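PDB 2WA2: Non-structural protein 5 from Modoc virus, which probably methylates the viral RNA cap at guanine N7 and the ribose 2'-O through its methyltransferase domain, which binds S-adenosylmethionine as methyl donor. Local coordinates for residues L17-W21 with S247-L251. The protein carries 4 engineered substitutions. Sequence-based numbering, arbitrary orientation.
Sequences LGEIW and SRQLL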
loop_
_atom_site.group_PDB
_atom_site.type_symbol
_atom_site.label_atom_id
_atom_site.label_comp_id
_atom_site.label_asym_id
_atom_site.label_seq_id
_atom_site.Cartn_x
_atom_site.Cartn_y
_atom_site.Cartn_z
ATOM N N LEU A 17 16.361 -10.221 8.763
ATOM C CA LEU A 17 16.596 -8.795 8.977
ATOM C C LEU A 17 15.300 -7.988 9.308
ATOM O O LEU A 17 15.298 -7.121 10.187
ATOM C CB LEU A 17 17.281 -8.178 7.770
ATOM C CG LEU A 17 18.776 -8.429 7.559
ATOM C CD1 LEU A 17 19.120 -7.773 6.275
ATOM C CD2 LEU A 17 19.649 -7.859 8.726
ATOM N N GLY A 18 14.227 -8.256 8.581
ATOM C CA GLY A 18 12.967 -7.565 8.887
ATOM C C GLY A 18 12.429 -7.995 10.230
ATOM O O GLY A 18 11.829 -7.187 10.972
ATOM N N GLU A 19 12.658 -9.266 10.572
ATOM C CA GLU A 19 12.205 -9.777 11.851
ATOM C C GLU A 19 12.984 -9.167 12.993
ATOM O O GLU A 19 12.427 -8.968 14.071
ATOM C CB GLU A 19 12.314 -11.306 11.935
ATOM C CG GLU A 19 11.121 -12.046 11.339
ATOM C CD GLU A 19 11.404 -13.539 11.136
ATOM O OE1 GLU A 19 12.232 -14.124 11.899
ATOM O OE2 GLU A 19 10.808 -14.115 10.196
ATOM N N ILE A 20 14.287 -8.966 12.783
ATOM C CA ILE A 20 15.124 -8.247 13.757
ATOM C C ILE A 20 14.596 -6.825 13.973
ATOM O O ILE A 20 14.367 -6.398 15.124
ATOM C CB ILE A 20 16.607 -8.214 13.331
ATOM C CG1 ILE A 20 17.202 -9.629 13.375
ATOM C CG2 ILE A 20 17.410 -7.231 14.231
ATOM C CD1 ILE A 20 18.624 -9.708 12.673
ATOM N N TRP A 21 14.348 -6.119 12.858
ATOM C CA TRP A 21 13.761 -4.778 12.886
ATOM C C TRP A 21 12.469 -4.794 13.690
ATOM O O TRP A 21 12.297 -3.960 14.593
ATOM C CB TRP A 21 13.526 -4.220 11.466
ATOM C CG TRP A 21 12.609 -2.996 11.479
ATOM C CD1 TRP A 21 12.973 -1.711 11.710
ATOM C CD2 TRP A 21 11.180 -2.989 11.266
ATOM N NE1 TRP A 21 11.844 -0.884 11.652
ATOM C CE2 TRP A 21 10.741 -1.650 11.408
ATOM C CE3 TRP A 21 10.221 -3.991 10.993
ATOM C CZ2 TRP A 21 9.385 -1.278 11.260
ATOM C CZ3 TRP A 21 8.871 -3.619 10.866
ATOM C CH2 TRP A 21 8.472 -2.269 10.990
ATOM N N SER A 247 15.144 -2.901 5.102
ATOM C CA SER A 247 15.467 -3.437 6.455
ATOM C C SER A 247 16.776 -2.846 6.991
ATOM O O SER A 247 16.837 -2.394 8.126
ATOM C CB SER A 247 15.513 -4.973 6.483
ATOM O OG SER A 247 14.265 -5.535 6.084
ATOM N N ARG A 248 17.822 -2.837 6.163
ATOM C CA ARG A 248 19.121 -2.323 6.616
ATOM C C ARG A 248 19.043 -0.819 6.905
ATOM O O ARG A 248 19.575 -0.355 7.895
ATOM C CB ARG A 248 20.233 -2.708 5.621
ATOM C CG ARG A 248 20.446 -4.232 5.608
ATOM C CD ARG A 248 21.916 -4.655 5.364
ATOM N NE ARG A 248 22.056 -6.095 5.129
ATOM C CZ ARG A 248 22.523 -6.983 6.018
ATOM N NH1 ARG A 248 22.919 -6.611 7.236
ATOM N NH2 ARG A 248 22.588 -8.264 5.680
ATOM N N GLN A 249 18.320 -0.068 6.081
ATOM C CA GLN A 249 18.111 1.350 6.336
ATOM C C GLN A 249 17.383 1.626 7.655
ATOM O O GLN A 249 17.801 2.487 8.425
ATOM C CB GLN A 249 17.337 1.968 5.179
ATOM C CG GLN A 249 17.004 3.426 5.368
ATOM C CD GLN A 249 15.843 3.838 4.477
ATOM O OE1 GLN A 249 14.773 3.210 4.483
ATOM N NE2 GLN A 249 16.050 4.872 3.701
ATOM N N LEU A 250 16.273 0.918 7.879
ATOM C CA LEU A 250 15.468 1.114 9.084
ATOM C C LEU A 250 16.223 0.684 10.341
ATOM O O LEU A 250 16.069 1.301 11.368
ATOM C CB LEU A 250 14.126 0.376 8.982
ATOM C CG LEU A 250 13.192 0.857 7.856
ATOM C CD1 LEU A 250 11.903 0.086 7.948
ATOM C CD2 LEU A 250 12.958 2.390 7.980
ATOM N N LEU A 251 17.038 -0.362 10.243
ATOM C CA LEU A 251 17.894 -0.786 11.376
ATOM C C LEU A 251 18.977 0.229 11.706
ATOM O O LEU A 251 19.160 0.557 12.872
ATOM C CB LEU A 251 18.543 -2.142 11.107
ATOM C CG LEU A 251 17.556 -3.309 11.101
ATOM C CD1 LEU A 251 18.231 -4.571 10.543
ATOM C CD2 LEU A 251 17.040 -3.553 12.515
#
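Trp-21 and Leu-251 meet where helix 14-27, near the N-terminus, packs almost parallel against the C-terminal helix 239-254, a pair flanking the Rossmann-like FtsJ methyltransferase fold. The short segments cross at 26° with axes 9.3 Å apart. Leu-251 reaches between Leu-17 and Trp-21, residues one helical turn apart. Leu-251 CD2 lies against the root of the tryptophan, 3.5 Å from Trp-21 CA. Leu-251 CD1 turns to Leu-17 CD2, 4.0 Å away. Ile-20 CG2 touches the same Leu-251 CD2 from the more exposed side. The indole swings out with CG anti to the backbone N (chi1 166°), which lays one face of its pyrrole ring towards Leu-250; Trp-21 CD1 is 3.6 Å from Leu-250 CB, which stands to the same side of the ring plane. Leu-250 CD1 lies over that face, offset toward the rim, in a CH-pi contact, 4.2 Å from the centroid of the five-membered ring of Trp-21. On the same, more exposed side as Ile-20, Leu-17 CD1 rests 3.5 Å from Arg-248 CZ; the methyl meets the flat face of the guanidinium, offset toward its rim, and not its N-H edge. Second-shell residues supply partners for the buried polar groups. His-227 meets the Trp-21 ring edge-to-face and hydrogen-bonds Ser-247 OG; Tyr-36 OH hydrogen-bonds Leu-250 O and, weakly, Trp-21 NE1, tying helix 30-38 to both partners. The backbones come closest at Gly-18, whose CA is 5.4 Å from Ser-247 CA; there the serine hydroxyl lies beside the glycine, with Ser-247 OG 3.7 Å from Gly-18 N.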